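PDB 6B7I: purine nucleoside phosphorylase from Schistosoma mansoni, which catalyses the reversible phosphorolysis of purine nucleosides such as inosine and guanosine, giving the free base and ribose 1-phosphate. Local coordinates for residues G73-R78 and E279-L284; L171-A176 and K236-S241; K178-N183 and Q274-E279. All coordinates share one frame; numbering follows the deposited sequence.

Contact 1: residues G73-R78 and E279-L284. With CXJ ((2S)-(3,5-difluorophenyl)(hydroxy)acetic acid), chain I.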
loop_
_atom_site.group_PDB
_atom_site.type_symbol
_atom_site.label_atom_id
_atom_site.label_comp_id
_atom_site.label_asym_id
_atom_site.label_seq_id
_atom_site.Cartn_x
_atom_site.Cartn_y
_atom_site.Cartn_z
ATOM N N GLY A 73 4.268 35.873 -10.748
ATOM C CA GLY A 73 5.129 37.042 -10.975
ATOM C C GLY A 73 6.371 36.667 -11.770
ATOM O O GLY A 73 6.365 35.689 -12.526
ATOM N N SER A 74 7.443 37.441 -11.581
ATOM C CA SER A 74 8.679 37.257 -12.346
ATOM C C SER A 74 9.883 36.971 -11.452
ATOM O O SER A 74 10.041 37.586 -10.391
ATOM C CB SER A 74 9.000 38.499 -13.194
ATOM O OG SER A 74 8.169 38.570 -14.330
ATOM N N VAL A 75 10.749 36.059 -11.915
ATOM C CA VAL A 75 12.055 35.788 -11.311
ATOM C C VAL A 75 13.093 35.723 -12.422
ATOM O O VAL A 75 12.953 34.926 -13.355
ATOM C CB VAL A 75 12.076 34.467 -10.514
ATOM C CG1 VAL A 75 13.497 34.163 -10.018
ATOM C CG2 VAL A 75 11.137 34.541 -9.339
ATOM N N GLY A 76 14.152 36.521 -12.299
ATOM C CA GLY A 76 15.228 36.505 -13.277
ATOM C C GLY A 76 14.759 36.722 -14.703
ATOM O O GLY A 76 15.318 36.156 -15.651
ATOM N N GLY A 77 13.718 37.532 -14.867
ATOM C CA GLY A 77 13.143 37.779 -16.172
ATOM C C GLY A 77 12.196 36.720 -16.707
ATOM O O GLY A 77 11.729 36.858 -17.848
ATOM N N ARG A 78 11.904 35.661 -15.948
ATOM C CA ARG A 78 11.005 34.600 -16.388
ATOM C C ARG A 78 9.677 34.706 -15.645
ATOM O O ARG A 78 9.621 35.165 -14.505
ATOM C CB ARG A 78 11.592 33.199 -16.148
ATOM C CG ARG A 78 13.096 33.042 -16.389
ATOM C CD ARG A 78 13.510 33.207 -17.855
ATOM N NE ARG A 78 12.989 32.186 -18.782
ATOM C CZ ARG A 78 13.602 31.042 -19.090
ATOM N NH1 ARG A 78 14.748 30.703 -18.514
ATOM N NH2 ARG A 78 13.053 30.209 -19.967
ATOM N N GLU A 279 19.111 31.150 -10.093
ATOM C CA GLU A 279 19.961 31.050 -11.281
ATOM C C GLU A 279 19.493 29.941 -12.225
ATOM O O GLU A 279 19.580 30.095 -13.451
ATOM C CB GLU A 279 21.405 30.822 -10.847
ATOM C CG GLU A 279 22.434 30.757 -11.960
ATOM C CD GLU A 279 22.680 32.082 -12.667
ATOM O OE1 GLU A 279 22.080 33.105 -12.282
ATOM O OE2 GLU A 279 23.496 32.097 -13.617
ATOM N N ILE A 280 19.031 28.808 -11.684
ATOM C CA ILE A 280 18.431 27.758 -12.515
ATOM C C ILE A 280 17.271 28.328 -13.330
ATOM O O ILE A 280 17.171 28.106 -14.546
ATOM C CB ILE A 280 17.962 26.578 -11.638
ATOM C CG1 ILE A 280 19.170 25.850 -11.006
ATOM C CG2 ILE A 280 17.087 25.582 -12.465
ATOM C CD1 ILE A 280 18.816 24.791 -9.903
ATOM N N ILE A 281 16.367 29.060 -12.661
ATOM C CA ILE A 281 15.222 29.681 -13.334
ATOM C C ILE A 281 15.695 30.609 -14.449
ATOM O O ILE A 281 15.173 30.581 -15.573
ATOM C CB ILE A 281 14.348 30.435 -12.308
ATOM C CG1 ILE A 281 13.594 29.432 -11.413
ATOM C CG2 ILE A 281 13.354 31.369 -13.010
ATOM C CD1 ILE A 281 12.884 30.062 -10.195
ATOM N N THR A 282 16.667 31.468 -14.142
ATOM C CA THR A 282 17.165 32.427 -15.132
ATOM C C THR A 282 17.675 31.721 -16.387
ATOM O O THR A 282 17.465 32.205 -17.508
ATOM C CB THR A 282 18.269 33.289 -14.514
ATOM O OG1 THR A 282 17.779 33.962 -13.350
ATOM C CG2 THR A 282 18.735 34.346 -15.507
ATOM N N ARG A 283 18.321 30.562 -16.222
ATOM C CA ARG A 283 19.065 29.918 -17.294
ATOM C C ARG A 283 18.398 28.723 -17.963
ATOM O O ARG A 283 18.933 28.237 -18.968
ATOM C CB ARG A 283 20.431 29.470 -16.766
ATOM C CG ARG A 283 21.471 30.548 -17.095
ATOM C CD ARG A 283 22.711 30.462 -16.297
ATOM N NE ARG A 283 23.587 29.396 -16.737
ATOM C CZ ARG A 283 24.685 29.054 -16.078
ATOM N NH1 ARG A 283 25.026 29.730 -14.986
ATOM N NH2 ARG A 283 25.452 28.062 -16.513
ATOM N N LEU A 284 17.285 28.211 -17.462
ATOM C CA LEU A 284 16.863 26.936 -18.022
ATOM C C LEU A 284 16.196 27.143 -19.384
ATOM O O LEU A 284 15.740 28.243 -19.708
ATOM C CB LEU A 284 15.928 26.196 -17.054
ATOM C CG LEU A 284 14.641 26.883 -16.602
ATOM C CD1 LEU A 284 13.550 26.824 -17.674
ATOM C CD2 LEU A 284 14.110 26.284 -15.301
HETATM C C7 CXJ I . 24.028 23.641 -19.670
HETATM C C4 CXJ I . 21.241 23.300 -19.842
HETATM C C5 CXJ I . 21.956 22.344 -19.290
HETATM C C6 CXJ I . 23.453 22.564 -19.206
HETATM C C3 CXJ I . 21.856 24.579 -20.402
HETATM C C2 CXJ I . 23.174 24.732 -20.320
HETATM C C1 CXJ I . 24.042 26.922 -19.660
HETATM F F1 CXJ I . 24.247 21.616 -18.633
HETATM F F CXJ I . 19.888 23.161 -19.937
HETATM C C CXJ I . 23.857 25.986 -20.844
HETATM O O CXJ I . 25.110 25.660 -21.373
HETATM O O1 CXJ I . 23.123 27.734 -19.371
HETATM O O2 CXJ I . 25.108 26.861 -18.990
HETATM O O HOH W 1 16.702 34.803 -18.111
#
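Arg-78 reaches the end of the helix ending at Arg-283 by turning CG to lie beside its own backbone N (chi1 -38°) and bending again at chi2 and chi3, which brings the edge of the guanidinium to the carbonyls of Thr-282 and Leu-284. NH1 donates an almost straight bond to Leu-284 O (2.9 Å, 163° at the hydrogen), lying in both the carbonyl and the guanidinium planes. Weaker bonds run from NH1 to Thr-282 O and from NH2 to Leu-284 O. Arginine suits the place: its positive charge would be attracted to the negative end of the helix dipole, while its CG packs 3.8 Å from Ile-281 CG2. That methyl also lies 4.1 Å from Val-75 CG1, the two side chains crossing at about a right angle. Gly-76 CA is 3.6 Å from Thr-282 OG1, a hydroxyl hydrogen-bonded to Lys-278 O one turn back, leaving little room for a side chain, and its positive phi is easily adopted without one. A water donates to both Gly-76 O and Thr-282 O. Beyond the contact, Arg-283 grips the ligand carboxylate with NE and NH2, and its NH1 bridges Glu-279 and Glu-182. This is a two-residue beta hairpin with a type I' turn, laid against a helix C terminus.

Contact 2: residues L171-A176 and K236-S241. With CXJ ((2S)-(3,5-difluorophenyl)(hydroxy)acetic acid), chain I.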
loop_
_atom_site.group_PDB
_atom_site.type_symbol
_atom_site.label_atom_id
_atom_site.label_comp_id
_atom_site.label_asym_id
_atom_site.label_seq_id
_atom_site.Cartn_x
_atom_site.Cartn_y
_atom_site.Cartn_z
ATOM N N LEU A 171 18.840 16.978 -18.797
ATOM C CA LEU A 171 19.496 18.264 -19.022
ATOM C C LEU A 171 19.311 19.206 -17.837
ATOM O O LEU A 171 20.226 19.972 -17.503
ATOM C CB LEU A 171 18.976 18.911 -20.311
ATOM C CG LEU A 171 19.801 18.781 -21.582
ATOM C CD1 LEU A 171 19.989 17.337 -21.969
ATOM C CD2 LEU A 171 19.086 19.557 -22.671
ATOM N N LEU A 172 18.146 19.171 -17.176
ATOM C CA LEU A 172 17.954 20.045 -16.020
ATOM C C LEU A 172 18.869 19.644 -14.864
ATOM O O LEU A 172 19.386 20.508 -14.147
ATOM C CB LEU A 172 16.487 20.018 -15.576
ATOM C CG LEU A 172 15.475 20.611 -16.560
ATOM C CD1 LEU A 172 14.116 20.641 -15.910
ATOM C CD2 LEU A 172 15.874 22.030 -17.021
ATOM N N GLN A 173 19.059 18.338 -14.654
ATOM C CA GLN A 173 20.043 17.875 -13.675
ATOM C C GLN A 173 21.438 18.394 -14.019
ATOM O O GLN A 173 22.180 18.857 -13.138
ATOM C CB GLN A 173 20.032 16.338 -13.609
ATOM C CG GLN A 173 18.771 15.723 -12.997
ATOM C CD GLN A 173 18.747 14.199 -13.122
ATOM O OE1 GLN A 173 19.659 13.513 -12.657
ATOM N NE2 GLN A 173 17.704 13.670 -13.751
ATOM N N GLN A 174 21.811 18.338 -15.303
ATOM C CA GLN A 174 23.118 18.835 -15.730
ATOM C C GLN A 174 23.266 20.328 -15.466
ATOM O O GLN A 174 24.345 20.792 -15.080
ATOM C CB GLN A 174 23.336 18.536 -17.212
ATOM C CG GLN A 174 23.422 17.057 -17.543
ATOM C CD GLN A 174 23.267 16.787 -19.037
ATOM O OE1 GLN A 174 23.469 17.673 -19.864
ATOM N NE2 GLN A 174 22.897 15.564 -19.383
ATOM N N LEU A 175 22.198 21.101 -15.679
ATOM C CA LEU A 175 22.273 22.545 -15.461
ATOM C C LEU A 175 22.410 22.862 -13.981
ATOM O O LEU A 175 23.174 23.758 -13.599
ATOM C CB LEU A 175 21.034 23.228 -16.028
ATOM C CG LEU A 175 20.882 24.739 -15.811
ATOM C CD1 LEU A 175 22.004 25.506 -16.473
ATOM C CD2 LEU A 175 19.514 25.210 -16.315
ATOM N N ALA A 176 21.689 22.131 -13.137
ATOM C CA ALA A 176 21.796 22.364 -11.701
ATOM C C ALA A 176 23.216 22.092 -11.215
ATOM O O ALA A 176 23.780 22.870 -10.435
ATOM C CB ALA A 176 20.793 21.491 -10.952
ATOM N N LYS A 236 8.131 18.926 -17.851
ATOM C CA LYS A 236 9.476 18.490 -17.446
ATOM C C LYS A 236 9.694 18.821 -15.971
ATOM O O LYS A 236 9.172 19.817 -15.469
ATOM C CB LYS A 236 10.552 19.196 -18.302
ATOM C CG LYS A 236 10.401 19.012 -19.803
ATOM C CD LYS A 236 11.592 19.574 -20.605
ATOM C CE LYS A 236 12.083 20.921 -20.106
ATOM N NZ LYS A 236 13.125 21.497 -21.042
ATOM N N VAL A 237 10.481 17.984 -15.269
ATOM C CA VAL A 237 10.657 18.098 -13.815
ATOM C C VAL A 237 12.138 18.100 -13.439
ATOM O O VAL A 237 12.931 17.313 -13.968
ATOM C CB VAL A 237 9.929 16.948 -13.084
ATOM C CG1 VAL A 237 10.289 16.913 -11.591
ATOM C CG2 VAL A 237 8.411 17.064 -13.230
ATOM N N LEU A 238 12.499 18.983 -12.485
ATOM C CA LEU A 238 13.724 18.907 -11.690
ATOM C C LEU A 238 13.300 18.818 -10.228
ATOM O O LEU A 238 12.527 19.665 -9.769
ATOM C CB LEU A 238 14.634 20.142 -11.865
ATOM C CG LEU A 238 15.881 20.242 -10.959
ATOM C CD1 LEU A 238 16.903 19.152 -11.270
ATOM C CD2 LEU A 238 16.572 21.602 -11.114
ATOM N N ALA A 239 13.780 17.797 -9.501
ATOM C CA ALA A 239 13.434 17.604 -8.089
ATOM C C ALA A 239 14.712 17.451 -7.264
ATOM O O ALA A 239 15.591 16.665 -7.628
ATOM C CB ALA A 239 12.511 16.373 -7.897
ATOM N N VAL A 240 14.827 18.214 -6.163
ATOM C CA VAL A 240 16.041 18.251 -5.335
ATOM C C VAL A 240 15.660 18.009 -3.876
ATOM O O VAL A 240 14.784 18.700 -3.345
ATOM C CB VAL A 240 16.776 19.596 -5.463
ATOM C CG1 VAL A 240 18.073 19.570 -4.642
ATOM C CG2 VAL A 240 17.097 19.895 -6.939
ATOM N N SER A 241 16.310 17.035 -3.232
ATOM C CA SER A 241 16.150 16.775 -1.800
ATOM C C SER A 241 17.268 17.452 -0.992
ATOM O O SER A 241 18.445 17.389 -1.369
ATOM C CB SER A 241 16.172 15.274 -1.502
ATOM O OG SER A 241 14.999 14.616 -1.958
HETATM C C7 CXJ I . 24.028 23.641 -19.670
HETATM C C4 CXJ I . 21.241 23.300 -19.842
HETATM C C5 CXJ I . 21.956 22.344 -19.290
HETATM C C6 CXJ I . 23.453 22.564 -19.206
HETATM C C3 CXJ I . 21.856 24.579 -20.402
HETATM C C2 CXJ I . 23.174 24.732 -20.320
HETATM C C1 CXJ I . 24.042 26.922 -19.660
HETATM F F1 CXJ I . 24.247 21.616 -18.633
HETATM F F CXJ I . 19.888 23.161 -19.937
HETATM C C CXJ I . 23.857 25.986 -20.844
HETATM O O CXJ I . 25.110 25.660 -21.373
HETATM O O1 CXJ I . 23.123 27.734 -19.371
HETATM O O2 CXJ I . 25.108 26.861 -18.990
#
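Leu-172 and Leu-238 bury most of the surface here and face each other where helix 170-182 lies on strand 236-246. The axes of segments 171-176 and 236-241 approach to 8.4 Å, at 43° between their directions, close enough for one layer of aliphatic side chains. Leu-172 CD1 rests on Leu-238 CB (4.1 Å) and reaches the backbone at Val-237 O (4.0 Å). Leu-238 answers with CG anti to its backbone N (chi1 174°), and its two methyls fork against the helix. CD1 comes up to the helix backbone, 4.0 Å from Leu-172 O, and also brushes the CG of Gln-173. CD2 meets Ala-176 CB at 4.2 Å, one helical turn further on, where the small alanine side chain lets the leucine methyl come near the helix. Branched leucines suit such a site because each can touch two neighbours at once. At the edge, Lys-236 adds its aliphatic part, with CB 4.5 Å from Leu-172 CD1, while its NZ makes a weak bond to Pro-285 O. Ile-280 of helix 259-283 covers both Ala-176 and Leu-238, so three elements converge on this point. Across the helix from the strand, Leu-175 CB lies 3.5 Å from ring carbon C5 of the bound difluorophenyl acid. Between helix and strand the side chains that meet are largely aliphatic, and no polar bond joins the two segments: adhesion rests on dispersion and on the exclusion of water, many of the backbone polar groups being bonded within the helix, to strand 112-121 or to Asp-169.

Contact 3: residues K178-N183 and Q274-E279. With CXJ ((2S)-(3,5-difluorophenyl)(hydroxy)acetic acid), chain I.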
loop_
_atom_site.group_PDB
_atom_site.type_symbol
_atom_site.label_atom_id
_atom_site.label_comp_id
_atom_site.label_asym_id
_atom_site.label_seq_id
_atom_site.Cartn_x
_atom_site.Cartn_y
_atom_site.Cartn_z
ATOM N N LYS A 178 25.998 22.183 -13.027
ATOM C CA LYS A 178 26.916 23.173 -13.582
ATOM C C LYS A 178 26.914 24.454 -12.755
ATOM O O LYS A 178 27.971 25.049 -12.517
ATOM C CB LYS A 178 26.549 23.473 -15.041
ATOM C CG LYS A 178 27.523 24.411 -15.761
ATOM C CD LYS A 178 27.121 24.607 -17.224
ATOM C CE LYS A 178 28.055 25.575 -17.949
ATOM N NZ LYS A 178 27.711 25.633 -19.409
ATOM N N ILE A 179 25.737 24.888 -12.297
ATOM C CA ILE A 179 25.660 26.109 -11.500
ATOM C C ILE A 179 26.313 25.901 -10.135
ATOM O O ILE A 179 26.985 26.801 -9.617
ATOM C CB ILE A 179 24.197 26.580 -11.373
ATOM C CG1 ILE A 179 23.705 27.120 -12.722
ATOM C CG2 ILE A 179 24.082 27.695 -10.289
ATOM C CD1 ILE A 179 22.172 27.185 -12.832
ATOM N N ALA A 180 26.143 24.718 -9.539
ATOM C CA ALA A 180 26.851 24.423 -8.295
ATOM C C ALA A 180 28.359 24.522 -8.478
ATOM O O ALA A 180 29.066 25.049 -7.610
ATOM C CB ALA A 180 26.488 23.034 -7.787
ATOM N N GLN A 181 28.876 24.011 -9.599
ATOM C CA GLN A 181 30.317 24.087 -9.837
ATOM C C GLN A 181 30.780 25.531 -10.007
ATOM O O GLN A 181 31.843 25.910 -9.506
ATOM C CB GLN A 181 30.676 23.254 -11.069
ATOM C CG GLN A 181 30.422 21.778 -10.928
ATOM C CD GLN A 181 30.431 21.055 -12.266
ATOM O OE1 GLN A 181 30.304 21.675 -13.311
ATOM N NE2 GLN A 181 30.554 19.734 -12.227
ATOM N N GLU A 182 29.990 26.358 -10.700
ATOM C CA GLU A 182 30.354 27.761 -10.885
ATOM C C GLU A 182 30.520 28.502 -9.556
ATOM O O GLU A 182 31.336 29.427 -9.462
ATOM C CB GLU A 182 29.300 28.452 -11.756
ATOM C CG GLU A 182 29.305 27.978 -13.213
ATOM C CD GLU A 182 28.099 28.438 -14.034
ATOM O OE1 GLU A 182 27.146 29.034 -13.475
ATOM O OE2 GLU A 182 28.114 28.190 -15.260
ATOM N N ASN A 183 29.751 28.127 -8.536
ATOM C CA ASN A 183 29.774 28.772 -7.222
ATOM C C ASN A 183 30.511 27.942 -6.170
ATOM O O ASN A 183 30.402 28.230 -4.969
ATOM C CB ASN A 183 28.338 29.051 -6.764
ATOM C CG ASN A 183 27.632 30.072 -7.649
ATOM O OD1 ASN A 183 27.766 31.283 -7.455
ATOM N ND2 ASN A 183 26.887 29.587 -8.631
ATOM N N GLN A 274 17.978 29.194 -2.213
ATOM C CA GLN A 274 17.329 30.318 -2.875
ATOM C C GLN A 274 18.188 30.858 -4.017
ATOM O O GLN A 274 17.708 31.044 -5.145
ATOM C CB GLN A 274 17.051 31.413 -1.850
ATOM C CG GLN A 274 16.302 32.602 -2.426
ATOM C CD GLN A 274 16.143 33.725 -1.443
ATOM O OE1 GLN A 274 16.157 33.516 -0.231
ATOM N NE2 GLN A 274 15.990 34.934 -1.961
ATOM N N MET A 275 19.466 31.110 -3.746
ATOM C CA MET A 275 20.348 31.651 -4.782
ATOM C C MET A 275 20.462 30.681 -5.963
ATOM O O MET A 275 20.395 31.087 -7.132
ATOM C CB MET A 275 21.711 31.934 -4.170
ATOM C CG MET A 275 22.616 32.731 -5.071
ATOM S SD MET A 275 24.327 32.291 -4.786
ATOM C CE MET A 275 24.289 30.604 -5.442
ATOM N N TRP A 276 20.643 29.398 -5.661
ATOM C CA TRP A 276 20.772 28.348 -6.680
ATOM C C TRP A 276 19.547 28.282 -7.591
ATOM O O TRP A 276 19.671 28.267 -8.827
ATOM C CB TRP A 276 20.962 27.013 -5.965
ATOM C CG TRP A 276 21.424 25.811 -6.772
ATOM C CD1 TRP A 276 21.982 25.791 -8.022
ATOM C CD2 TRP A 276 21.404 24.455 -6.317
ATOM N NE1 TRP A 276 22.302 24.494 -8.371
ATOM C CE2 TRP A 276 21.947 23.657 -7.344
ATOM C CE3 TRP A 276 20.962 23.833 -5.138
ATOM C CZ2 TRP A 276 22.074 22.275 -7.214
ATOM C CZ3 TRP A 276 21.079 22.468 -5.021
ATOM C CH2 TRP A 276 21.631 21.706 -6.049
ATOM N N PHE A 277 18.353 28.221 -7.004
ATOM C CA PHE A 277 17.148 28.074 -7.823
ATOM C C PHE A 277 16.844 29.353 -8.610
ATOM O O PHE A 277 16.275 29.275 -9.711
ATOM C CB PHE A 277 15.950 27.638 -6.960
ATOM C CG PHE A 277 15.765 26.142 -6.929
ATOM C CD1 PHE A 277 14.611 25.556 -7.387
ATOM C CD2 PHE A 277 16.792 25.331 -6.500
ATOM C CE1 PHE A 277 14.464 24.167 -7.377
ATOM C CE2 PHE A 277 16.661 23.943 -6.517
ATOM C CZ PHE A 277 15.504 23.373 -6.957
ATOM N N LYS A 278 17.233 30.527 -8.093
ATOM C CA LYS A 278 17.079 31.759 -8.867
ATOM C C LYS A 278 17.886 31.683 -10.164
ATOM O O LYS A 278 17.387 32.047 -11.236
ATOM C CB LYS A 278 17.488 32.976 -8.021
ATOM C CG LYS A 278 17.415 34.330 -8.737
ATOM C CD LYS A 278 17.701 35.509 -7.799
ATOM C CE LYS A 278 17.614 36.817 -8.541
ATOM N NZ LYS A 278 18.066 37.955 -7.695
ATOM N N GLU A 279 19.111 31.150 -10.093
ATOM C CA GLU A 279 19.961 31.050 -11.281
ATOM C C GLU A 279 19.493 29.941 -12.225
ATOM O O GLU A 279 19.580 30.095 -13.451
ATOM C CB GLU A 279 21.405 30.822 -10.847
ATOM C CG GLU A 279 22.434 30.757 -11.960
ATOM C CD GLU A 279 22.680 32.082 -12.667
ATOM O OE1 GLU A 279 22.080 33.105 -12.282
ATOM O OE2 GLU A 279 23.496 32.097 -13.617
HETATM C C7 CXJ I . 24.028 23.641 -19.670
HETATM C C4 CXJ I . 21.241 23.300 -19.842
HETATM C C5 CXJ I . 21.956 22.344 -19.290
HETATM C C6 CXJ I . 23.453 22.564 -19.206
HETATM C C3 CXJ I . 21.856 24.579 -20.402
HETATM C C2 CXJ I . 23.174 24.732 -20.320
HETATM C C1 CXJ I . 24.042 26.922 -19.660
HETATM F F1 CXJ I . 24.247 21.616 -18.633
HETATM F F CXJ I . 19.888 23.161 -19.937
HETATM C C CXJ I . 23.857 25.986 -20.844
HETATM O O CXJ I . 25.110 25.660 -21.373
HETATM O O1 CXJ I . 23.123 27.734 -19.371
HETATM O O2 CXJ I . 25.108 26.861 -18.990
#
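The striking feature is that Trp-276 turns the edge of its indole to Ile-179: CG2 of the isoleucine lies near the ring plane, 3.6 Å from CD1. The neighbouring NE1 is spent on Ala-176 O, a bond from helix 259-283 to helix 170-182 that would help hold the ring's orientation, while Phe-185 meets the ring edge-to-face. With chi1 of Ile-179 at -71°, CG1 stands beside the backbone N and CG2 is anti to it, which leaves the CG1 branch to run toward Glu-279, where CD1 touches CG at 3.7 Å. A glutamate works here because its methylenes cover the isoleucine, with its carboxylate engaged by Arg-283. That shared arginine would offset the repulsion between two carboxylates 4.8 Å apart from Glu-182 OE1 to Glu-279 OE2. Where helix 170-182 ends, Asn-183 ND2 bonds back to Ile-179 O (3.0 Å), on the face opposite to that used by its own backbone N. Held so, its amide carbon CG meets Met-275 CE at 4.0 Å. Extended Lys-178 points elsewhere, placing NZ 2.9 Å from ligand O2. The segments 178-182 and 274-279 run at 124° to each other in one helical layer of the alpha/beta/alpha phosphorylase fold.

In the fold
From the N terminus, the hairpin at 73-78 comes first and waits longest for its partner: contact 1 closes only at 279-284, at the end of the last helix, and so encloses both other contacts. Inside that long loop, helix 170-182 supplies the first segments of contacts 2 and 3. Contact 2 closes at strand 236-246 and contact 3 at helix 259-283; because 178-183 precedes 236-241, these two loops cross. Together they fasten helix 170-182 to the sheet and to the C-terminal helix, which contact 1 anchors to the hairpin. Glu-279 is common to contacts 1 and 3, and the bound acid touches residues from all three.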